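Local coordinates for protein trimethylamine-N-oxide reductase (Haemophilus influenzae, PDB 7L5I) that probably reduces S- and N-oxides such as trimethylamine N-oxide at a molybdenum centre held by two pyranopterin guanosine dinucleotide cofactors, at residues A[705-709]-A[710-714]; A[286-290]-A[291-295]; A[529-532]-A[533-536]; A[472-475]-A[476-479]. One frame throughout, in Å; residues are numbered along the deposited sequence.

Contact 1: A[705-709]-A[710-714]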
loop_
_atom_site.group_PDB
_atom_site.type_symbol
_atom_site.label_atom_id
_atom_site.label_comp_id
_atom_site.label_asym_id
_atom_site.label_seq_id
_atom_site.Cartn_x
_atom_site.Cartn_y
_atom_site.Cartn_z
ATOM N N GLU A 705 -24.450 17.315 -8.387
ATOM C CA GLU A 705 -24.441 18.721 -8.776
ATOM C C GLU A 705 -23.236 19.054 -9.637
ATOM O O GLU A 705 -23.341 19.867 -10.560
ATOM C CB GLU A 705 -24.497 19.598 -7.523
ATOM C CG GLU A 705 -25.790 19.349 -6.736
ATOM C CD GLU A 705 -25.942 20.231 -5.508
ATOM O OE1 GLU A 705 -25.210 21.236 -5.388
ATOM O OE2 GLU A 705 -26.810 19.915 -4.662
ATOM N N ASP A 706 -22.095 18.420 -9.386
ATOM C CA ASP A 706 -20.947 18.623 -10.252
ATOM C C ASP A 706 -21.182 17.978 -11.622
ATOM O O ASP A 706 -20.758 18.515 -12.654
ATOM C CB ASP A 706 -19.680 18.073 -9.569
ATOM C CG ASP A 706 -19.345 18.799 -8.238
ATOM O OD1 ASP A 706 -19.488 20.047 -8.160
ATOM O OD2 ASP A 706 -18.926 18.128 -7.254
ATOM N N ALA A 707 -21.870 16.843 -11.646
ATOM C CA ALA A 707 -22.174 16.176 -12.901
ATOM C C ALA A 707 -23.190 16.988 -13.711
ATOM O O ALA A 707 -23.024 17.193 -14.916
ATOM C CB ALA A 707 -22.711 14.776 -12.630
ATOM N N ALA A 708 -24.250 17.449 -13.056
ATOM C CA ALA A 708 -25.276 18.214 -13.768
ATOM C C ALA A 708 -24.706 19.487 -14.369
ATOM O O ALA A 708 -25.111 19.900 -15.464
ATOM C CB ALA A 708 -26.427 18.534 -12.817
ATOM N N ALA A 709 -23.764 20.133 -13.679
ATOM C CA ALA A 709 -23.173 21.354 -14.212
ATOM C C ALA A 709 -22.426 21.126 -15.519
ATOM O O ALA A 709 -22.174 22.089 -16.248
ATOM C CB ALA A 709 -22.220 21.972 -13.192
ATOM N N ARG A 710 -22.062 19.880 -15.826
ATOM C CA ARG A 710 -21.303 19.532 -17.017
ATOM C C ARG A 710 -22.109 18.689 -18.002
ATOM O O ARG A 710 -21.547 18.164 -18.968
ATOM C CB ARG A 710 -20.035 18.772 -16.608
ATOM C CG ARG A 710 -19.086 19.589 -15.768
ATOM C CD ARG A 710 -18.089 18.717 -14.973
ATOM N NE ARG A 710 -17.083 19.603 -14.401
ATOM C CZ ARG A 710 -17.264 20.324 -13.302
ATOM N NH1 ARG A 710 -18.406 20.233 -12.631
ATOM N NH2 ARG A 710 -16.320 21.133 -12.884
ATOM N N GLY A 711 -23.404 18.521 -17.765
ATOM C CA GLY A 711 -24.197 17.664 -18.631
ATOM C C GLY A 711 -23.790 16.215 -18.605
ATOM O O GLY A 711 -23.968 15.507 -19.609
ATOM N N ILE A 712 -23.267 15.735 -17.473
ATOM C CA ILE A 712 -22.798 14.360 -17.343
ATOM C C ILE A 712 -23.874 13.532 -16.657
ATOM O O ILE A 712 -24.366 13.891 -15.578
ATOM C CB ILE A 712 -21.471 14.303 -16.567
ATOM C CG1 ILE A 712 -20.372 14.956 -17.369
ATOM C CG2 ILE A 712 -21.138 12.842 -16.217
ATOM C CD1 ILE A 712 -19.137 15.272 -16.563
ATOM N N LYS A 713 -24.240 12.419 -17.275
ATOM C CA LYS A 713 -25.189 11.482 -16.698
ATOM C C LYS A 713 -24.465 10.198 -16.311
ATOM O O LYS A 713 -23.405 9.869 -16.849
ATOM C CB LYS A 713 -26.326 11.175 -17.676
ATOM C CG LYS A 713 -27.537 10.503 -17.030
ATOM C CD LYS A 713 -28.308 11.437 -16.085
ATOM C CE LYS A 713 -29.059 10.657 -14.995
ATOM N NZ LYS A 713 -28.183 10.189 -13.871
ATOM N N ASP A 714 -25.058 9.484 -15.364
ATOM C CA ASP A 714 -24.487 8.231 -14.909
ATOM C C ASP A 714 -24.228 7.310 -16.093
ATOM O O ASP A 714 -25.098 7.110 -16.944
ATOM C CB ASP A 714 -25.437 7.569 -13.914
ATOM C CG ASP A 714 -24.789 6.429 -13.193
ATOM O OD1 ASP A 714 -23.946 6.696 -12.313
ATOM O OD2 ASP A 714 -25.101 5.265 -13.527
HETATM O O HOH W 1 -19.455 21.785 -10.310
#
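Arg710 folds back over the helix that precedes it because its CG stands anti to its own carbonyl carbon (chi1 -63°), and from CG to NE the chain then runs extended, laying the aliphatic part along the last turn. CD passes 3.5 Å from Asp706 O, and the guanidinium turns its edge to the same carbonyl: NH1 donates to Asp706 O at 2.9 Å, with the oxygen close to the guanidinium plane. A water at that edge accepts from NH1 and donates to Asp706 OD1, so the water bridges the two groups, while OD1 and NH1 themselves stay 4.6 Å apart. The Asp706 carboxylate is held further by Gly740 N on OD2, and NH2 of Arg710 bonds to Gln792 OE1; arginine suits the place because its several N-H groups can serve the helix end and a strand at once.

The backbone itself closes the helix. Ala707 O accepts from Ile712 N at 3.0 Å and from Arg710 N, the two donors arriving from opposite faces of its carbonyl plane, and Gly711 N reaches Ala708 O at 3.2 Å. Gly711 has a positive phi of 64°, which a residue without a side chain adopts easily. Beyond it, Ile712 CB comes within 4.2 Å of Ala707 CB; small alanine lets the branched isoleucine settle there, and both face the sheet, Ala707 on Val733 and Ile712 on Ala731 and Ile793. This is a Schellman motif, terminating helix 704-708 in the dinucleotide-binding domain before strand 717-721.

Contact 2: A[286-290]-A[291-295]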
loop_
_atom_site.group_PDB
_atom_site.type_symbol
_atom_site.label_atom_id
_atom_site.label_comp_id
_atom_site.label_asym_id
_atom_site.label_seq_id
_atom_site.Cartn_x
_atom_site.Cartn_y
_atom_site.Cartn_z
ATOM N N GLY A 286 -13.519 21.930 28.736
ATOM C CA GLY A 286 -12.888 21.206 29.826
ATOM C C GLY A 286 -12.961 19.708 29.670
ATOM O O GLY A 286 -13.051 18.983 30.666
ATOM N N LYS A 287 -12.938 19.219 28.443
ATOM C CA LYS A 287 -13.082 17.789 28.197
ATOM C C LYS A 287 -11.757 17.115 27.894
ATOM O O LYS A 287 -11.720 15.891 27.765
ATOM C CB LYS A 287 -14.071 17.547 27.054
ATOM C CG LYS A 287 -15.542 17.717 27.465
ATOM C CD LYS A 287 -16.468 17.708 26.255
ATOM C CE LYS A 287 -17.985 17.652 26.654
ATOM N NZ LYS A 287 -18.316 16.285 27.194
ATOM N N HIS A 288 -10.672 17.872 27.792
ATOM C CA HIS A 288 -9.365 17.253 27.639
ATOM C C HIS A 288 -8.835 16.804 28.997
ATOM O O HIS A 288 -9.298 17.244 30.055
ATOM C CB HIS A 288 -8.386 18.202 26.961
ATOM C CG HIS A 288 -8.089 19.454 27.723
ATOM N ND1 HIS A 288 -9.058 20.178 28.390
ATOM C CD2 HIS A 288 -6.929 20.131 27.888
ATOM C CE1 HIS A 288 -8.495 21.235 28.951
ATOM N NE2 HIS A 288 -7.206 21.234 28.656
ATOM N N ASP A 289 -7.877 15.892 28.968
ATOM C CA ASP A 289 -7.382 15.261 30.199
ATOM C C ASP A 289 -6.056 15.916 30.566
ATOM O O ASP A 289 -4.982 15.502 30.124
ATOM C CB ASP A 289 -7.260 13.758 30.019
ATOM C CG ASP A 289 -7.035 13.016 31.336
ATOM O OD1 ASP A 289 -6.494 13.612 32.294
ATOM O OD2 ASP A 289 -7.406 11.830 31.406
ATOM N N LYS A 290 -6.135 16.966 31.392
ATOM C CA LYS A 290 -4.931 17.715 31.738
ATOM C C LYS A 290 -3.937 16.852 32.501
ATOM O O LYS A 290 -2.720 16.997 32.323
ATOM C CB LYS A 290 -5.319 18.953 32.557
ATOM C CG LYS A 290 -6.124 19.955 31.764
ATOM C CD LYS A 290 -6.290 21.267 32.529
ATOM C CE LYS A 290 -7.459 21.202 33.488
ATOM N NZ LYS A 290 -7.891 22.577 33.868
ATOM N N ASP A 291 -4.430 15.947 33.356
ATOM C CA ASP A 291 -3.555 15.066 34.124
ATOM C C ASP A 291 -2.794 14.124 33.206
ATOM O O ASP A 291 -1.577 13.938 33.341
ATOM C CB ASP A 291 -4.376 14.247 35.120
ATOM C CG ASP A 291 -4.989 15.092 36.215
ATOM O OD1 ASP A 291 -4.374 16.117 36.579
ATOM O OD2 ASP A 291 -6.079 14.726 36.712
ATOM N N PHE A 292 -3.507 13.517 32.261
ATOM C CA PHE A 292 -2.852 12.684 31.262
ATOM C C PHE A 292 -1.797 13.475 30.496
ATOM O O PHE A 292 -0.664 13.012 30.308
ATOM C CB PHE A 292 -3.872 12.085 30.290
ATOM C CG PHE A 292 -3.249 11.169 29.290
ATOM C CD1 PHE A 292 -2.687 11.657 28.148
ATOM C CD2 PHE A 292 -3.177 9.806 29.528
ATOM C CE1 PHE A 292 -2.063 10.844 27.239
ATOM C CE2 PHE A 292 -2.556 8.974 28.614
ATOM C CZ PHE A 292 -1.992 9.509 27.460
ATOM N N LEU A 293 -2.144 14.682 30.035
ATOM C CA LEU A 293 -1.218 15.424 29.195
ATOM C C LEU A 293 0.071 15.741 29.947
ATOM O O LEU A 293 1.167 15.631 29.393
ATOM C CB LEU A 293 -1.884 16.693 28.688
ATOM C CG LEU A 293 -2.982 16.437 27.654
ATOM C CD1 LEU A 293 -3.903 17.619 27.530
ATOM C CD2 LEU A 293 -2.366 16.134 26.293
ATOM N N LYS A 294 -0.037 16.095 31.226
ATOM C CA LYS A 294 1.154 16.422 31.992
ATOM C C LYS A 294 2.035 15.196 32.214
ATOM O O LYS A 294 3.259 15.287 32.149
ATOM C CB LYS A 294 0.763 17.018 33.342
ATOM C CG LYS A 294 1.967 17.316 34.210
ATOM C CD LYS A 294 1.609 18.124 35.444
ATOM C CE LYS A 294 2.867 18.735 36.064
ATOM N NZ LYS A 294 2.646 19.197 37.465
ATOM N N LYS A 295 1.417 14.048 32.478
ATOM C CA LYS A 295 2.141 12.863 32.906
ATOM C C LYS A 295 2.710 12.078 31.730
ATOM O O LYS A 295 3.767 11.461 31.868
ATOM C CB LYS A 295 1.201 11.982 33.717
ATOM C CG LYS A 295 1.825 10.737 34.319
ATOM C CD LYS A 295 0.836 10.035 35.258
ATOM C CE LYS A 295 1.466 8.784 35.860
ATOM N NZ LYS A 295 0.480 7.862 36.482
#
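Asp289 OD1 accepts the backbone N-H of Phe292 at 3.0 Å, an almost straight bond (172° at the hydrogen) that meets the oxygen from above the carboxylate plane. The first turn of a helix has amide groups with no preceding carbonyl to bind, and a short acidic side chain just before it can supply the acceptor; the helix dipole would probably favour its negative charge. With CG anti to the backbone N (chi1 -168°), the carboxylate swings over that turn, and its CG also rests 3.5 Å from Phe292 CB. The side chains of Asp289 and Phe292 cross at about a right angle.

The backbone carbonyl of Asp289 serves the same turn, taking Leu293 N at 3.0 Å, and Lys290 O repeats the pattern with Lys294 N. Asp291 adds a second acid near the helix start, its OD2 4.6 Å from Asp289 OD1; this proximity of like charges may be eased by the positive end of the helix.

On another side, Leu293 CD1 approaches His288 CD2 at 3.9 Å, these two side chains also crossing nearly at right angles. Leucine suits this inward position, touching Tyr300 and Met371, while His288 leans on Leu282 and Val283 of the preceding helix. Phe292, also buried, stacks with Tyr296 and touches Ile375. Backbone hydrogen bonding ties Asp289 to Met371, which probably steadies the capping residue. Exposed Lys290 and Lys294 suit the outer surface. The arrangement is an N-cap, with Asp289 opening helix 290-296 directly after the short loop that leaves helix 271-284.

Contact 3: A[529-532]-A[533-536]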
loop_
_atom_site.group_PDB
_atom_site.type_symbol
_atom_site.label_atom_id
_atom_site.label_comp_id
_atom_site.label_asym_id
_atom_site.label_seq_id
_atom_site.Cartn_x
_atom_site.Cartn_y
_atom_site.Cartn_z
ATOM N N GLN A 529 1.508 -26.529 -5.370
ATOM C CA GLN A 529 1.402 -26.309 -6.806
ATOM C C GLN A 529 0.117 -26.910 -7.337
ATOM O O GLN A 529 -0.215 -28.054 -7.035
ATOM C CB GLN A 529 2.600 -26.932 -7.519
ATOM C CG GLN A 529 2.580 -26.826 -9.027
ATOM C CD GLN A 529 3.791 -27.534 -9.624
ATOM O OE1 GLN A 529 4.183 -28.590 -9.148
ATOM N NE2 GLN A 529 4.374 -26.967 -10.655
ATOM N N VAL A 530 -0.596 -26.134 -8.151
ATOM C CA VAL A 530 -1.863 -26.567 -8.712
ATOM C C VAL A 530 -1.670 -27.164 -10.098
ATOM O O VAL A 530 -2.229 -28.218 -10.417
ATOM C CB VAL A 530 -2.845 -25.382 -8.779
ATOM C CG1 VAL A 530 -4.161 -25.878 -9.310
ATOM C CG2 VAL A 530 -3.012 -24.727 -7.419
ATOM N N VAL A 531 -0.898 -26.471 -10.930
ATOM C CA VAL A 531 -0.608 -26.890 -12.304
ATOM C C VAL A 531 0.854 -26.620 -12.596
ATOM O O VAL A 531 1.504 -25.814 -11.916
ATOM C CB VAL A 531 -1.482 -26.150 -13.327
ATOM C CG1 VAL A 531 -2.976 -26.381 -13.090
ATOM C CG2 VAL A 531 -1.164 -24.657 -13.271
ATOM N N PRO A 532 1.389 -27.236 -13.641
ATOM C CA PRO A 532 2.778 -26.925 -14.057
ATOM C C PRO A 532 2.883 -25.508 -14.599
ATOM O O PRO A 532 1.877 -24.910 -15.015
ATOM C CB PRO A 532 3.071 -27.962 -15.154
ATOM C CG PRO A 532 1.905 -28.903 -15.172
ATOM C CD PRO A 532 0.743 -28.245 -14.502
ATOM N N PRO A 533 4.089 -24.944 -14.657
ATOM C CA PRO A 533 4.270 -23.646 -15.321
ATOM C C PRO A 533 3.647 -23.598 -16.702
ATOM O O PRO A 533 3.806 -24.522 -17.522
ATOM C CB PRO A 533 5.795 -23.501 -15.385
ATOM C CG PRO A 533 6.259 -24.216 -14.184
ATOM C CD PRO A 533 5.359 -25.440 -14.089
ATOM N N GLN A 534 2.938 -22.515 -16.963
ATOM C CA GLN A 534 2.225 -22.289 -18.203
ATOM C C GLN A 534 3.134 -21.599 -19.210
ATOM O O GLN A 534 4.089 -20.890 -18.854
ATOM C CB GLN A 534 0.983 -21.427 -17.966
ATOM C CG GLN A 534 -0.013 -21.997 -16.967
ATOM C CD GLN A 534 -0.598 -23.294 -17.450
ATOM O OE1 GLN A 534 -1.396 -23.311 -18.387
ATOM N NE2 GLN A 534 -0.177 -24.388 -16.843
ATOM N N PHE A 535 2.808 -21.795 -20.492
ATOM C CA PHE A 535 3.576 -21.161 -21.563
ATOM C C PHE A 535 5.046 -21.446 -21.327
ATOM O O PHE A 535 5.408 -22.585 -21.031
ATOM C CB PHE A 535 3.246 -19.672 -21.599
ATOM C CG PHE A 535 1.769 -19.390 -21.687
ATOM C CD1 PHE A 535 1.064 -19.737 -22.816
ATOM C CD2 PHE A 535 1.095 -18.784 -20.630
ATOM C CE1 PHE A 535 -0.298 -19.470 -22.926
ATOM C CE2 PHE A 535 -0.266 -18.518 -20.725
ATOM C CZ PHE A 535 -0.961 -18.867 -21.884
ATOM N N GLU A 536 5.912 -20.445 -21.476
ATOM C CA GLU A 536 7.335 -20.614 -21.173
ATOM C C GLU A 536 7.729 -19.895 -19.879
ATOM O O GLU A 536 8.895 -19.551 -19.691
ATOM C CB GLU A 536 8.207 -20.115 -22.327
ATOM C CG GLU A 536 8.014 -20.870 -23.620
ATOM C CD GLU A 536 9.127 -20.585 -24.636
ATOM O OE1 GLU A 536 9.267 -21.366 -25.602
ATOM O OE2 GLU A 536 9.869 -19.588 -24.467
#
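Gln534 turns back on the chain before it, toward Pro532 and Val531. From CB, its CG lies anti to the carbonyl carbon (chi1 -58°), and a bend at chi2 (-64°) curls the chain over the preceding peptide. CG is then 4.0 Å from Pro532 O, CD 3.8 Å from the same oxygen, and at the tip NE2 donates to Pro532 O at 2.8 Å. The N-H points at the acceptor with an angle of 155°, and the oxygen lies nearly in the amide plane, so the bond restricts how the terminal amide can rotate. NE2 also passes 3.7 Å from Val531 CG2, the two side chains crossing at about a right angle. Glutamine fits because it is long enough to double back and carries a donor at its end.

The amide grips the carbonyl of Pro532, the first of two prolines that stiffen the chain. Pro532 CB meets Pro533 CD at 3.6 Å; the rings restrict phi, and with the psi values found here the chain runs extended. Neither proline has an N-H to give, yet Pro532 still offers its carbonyl. Pro533 CD is also met by Gln529 NE2 at 3.9 Å, and that amide makes a weak bond to Val531 O within its own segment and another weak one to Glu509 O.

Outside, Gln534 N bonds to Glu509 OE2, while buried Val531 packs its branched side chain on Leu77 and Val54. Glu536 forms a salt bridge with Arg111. What results is a side-chain-to-backbone bond bracing an irregular, proline-rich surface connection between strand 523-527 and helix 540-550.

Contact 4: A[472-475]-A[476-479]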
loop_
_atom_site.group_PDB
_atom_site.type_symbol
_atom_site.label_atom_id
_atom_site.label_comp_id
_atom_site.label_asym_id
_atom_site.label_seq_id
_atom_site.Cartn_x
_atom_site.Cartn_y
_atom_site.Cartn_z
ATOM N N ASN A 472 3.258 10.438 -16.782
ATOM C CA ASN A 472 3.894 10.963 -17.987
ATOM C C ASN A 472 5.332 11.379 -17.726
ATOM O O ASN A 472 6.188 11.226 -18.600
ATOM C CB ASN A 472 3.071 12.136 -18.567
ATOM C CG ASN A 472 1.689 11.706 -19.041
ATOM O OD1 ASN A 472 1.480 10.600 -19.565
ATOM N ND2 ASN A 472 0.718 12.573 -18.837
ATOM N N THR A 473 5.641 11.868 -16.524
ATOM C CA THR A 473 7.011 12.178 -16.176
ATOM C C THR A 473 7.831 10.907 -15.952
ATOM O O THR A 473 9.019 10.868 -16.300
ATOM C CB THR A 473 7.048 13.064 -14.943
ATOM O OG1 THR A 473 6.467 14.339 -15.255
ATOM C CG2 THR A 473 8.456 13.248 -14.454
ATOM N N LEU A 474 7.210 9.859 -15.396
ATOM C CA LEU A 474 7.919 8.582 -15.246
ATOM C C LEU A 474 8.305 7.993 -16.601
ATOM O O LEU A 474 9.349 7.334 -16.724
ATOM C CB LEU A 474 7.058 7.586 -14.466
ATOM C CG LEU A 474 7.739 6.269 -14.079
ATOM C CD1 LEU A 474 8.815 6.552 -13.071
ATOM C CD2 LEU A 474 6.743 5.255 -13.516
ATOM N N VAL A 475 7.495 8.230 -17.633
ATOM C CA VAL A 475 7.873 7.785 -18.974
ATOM C C VAL A 475 9.216 8.383 -19.376
ATOM O O VAL A 475 10.086 7.695 -19.913
ATOM C CB VAL A 475 6.777 8.147 -19.993
ATOM C CG1 VAL A 475 7.305 7.949 -21.416
ATOM C CG2 VAL A 475 5.538 7.308 -19.767
ATOM N N LYS A 476 9.399 9.687 -19.143
ATOM C CA LYS A 476 10.665 10.331 -19.458
ATOM C C LYS A 476 11.799 9.771 -18.617
ATOM O O LYS A 476 12.914 9.560 -19.116
ATOM C CB LYS A 476 10.535 11.841 -19.252
ATOM C CG LYS A 476 9.509 12.468 -20.170
ATOM C CD LYS A 476 9.670 11.971 -21.603
ATOM C CE LYS A 476 8.841 12.771 -22.600
ATOM N NZ LYS A 476 7.817 11.913 -23.258
ATOM N N ALA A 477 11.537 9.533 -17.329
ATOM C CA ALA A 477 12.554 8.994 -16.443
ATOM C C ALA A 477 13.059 7.643 -16.929
ATOM O O ALA A 477 14.256 7.349 -16.845
ATOM C CB ALA A 477 11.975 8.857 -15.030
ATOM N N PHE A 478 12.165 6.811 -17.424
ATOM C CA PHE A 478 12.556 5.485 -17.881
ATOM C C PHE A 478 13.243 5.495 -19.227
ATOM O O PHE A 478 13.670 4.431 -19.687
ATOM C CB PHE A 478 11.330 4.570 -17.913
ATOM C CG PHE A 478 11.203 3.748 -16.680
ATOM C CD1 PHE A 478 10.936 4.355 -15.462
ATOM C CD2 PHE A 478 11.394 2.382 -16.717
ATOM C CE1 PHE A 478 10.847 3.610 -14.289
ATOM C CE2 PHE A 478 11.308 1.620 -15.536
ATOM C CZ PHE A 478 11.047 2.236 -14.329
ATOM N N GLN A 479 13.367 6.654 -19.865
ATOM C CA GLN A 479 14.244 6.780 -21.030
ATOM C C GLN A 479 15.705 6.966 -20.657
ATOM O O GLN A 479 16.560 6.901 -21.536
ATOM C CB GLN A 479 13.804 7.952 -21.898
ATOM C CG GLN A 479 12.412 7.737 -22.440
ATOM C CD GLN A 479 11.851 8.931 -23.176
ATOM O OE1 GLN A 479 12.403 10.037 -23.134
ATOM N NE2 GLN A 479 10.737 8.715 -23.851
#
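Leu474 and Phe478, one helical turn apart, lie side by side and point the same way. Leu474 holds CG anti to its backbone N (chi1 -173°), which carries its branched end along the helix toward the ring; there CD1 approaches Phe478 CE1 at 3.8 Å, and CG is 4.0 Å from CD1 of that ring. Leu474 O sits at the edge of the same ring, near its plane, 3.6 Å from Phe478 CD1, while its main role is to accept Phe478 N at 2.9 Å. Ala477 N bonds in turn to Thr473 O at 3.0 Å.

Ala477 puts its methyl 4.4 Å from Leu474 CD1, and its small size suits a place pressed against Leu435 and Leu436. Phe478 shares that neighbouring helix, touching Leu435, and meets Phe465 edge-to-face; a broad ring suits a position between two helices. On another flank Gln479, extended beyond CG, runs past the Val475 carbonyl, its CG 3.4 Å from Val475 O. The polar ends of the first turn look elsewhere: Thr473 OG1 bonds to Asp470 OD2, and Asn472 ND2 to Arg724 O.

Leu474, Ala477 and Phe478 thus make a continuous apolar surface toward helix 431-436, the side chain of Leu474 lying about 10 Å from a bound molybdopterin guanosine dinucleotide. The chemistry implies that dispersion and burial of apolar surface hold this face, while main-chain hydrogen bonds satisfy the buried polar groups of Ala477 N and Phe478 N.

Overall arrangement
From the N terminus, the chain meets contact 2 (286-295) first, then contact 4 (472-479), contact 3 (529-536) and finally contact 1 (705-714). Each joins adjoining segments, so none encloses a long loop, and the four follow in series without nesting or crossing. Contact 2 links helices 271-284 and 290-296; contact 4 lies at the C-terminal part of helix 471-477, and contact 3 braces the way from strand 523-527 to helix 540-550. Contact 1 leads from helix 704-708 toward strand 717-721 in the dinucleotide-binding domain. None touches another: contacts 2 and 3, on opposite sides of the chain's centre, have centres about 61 Å apart.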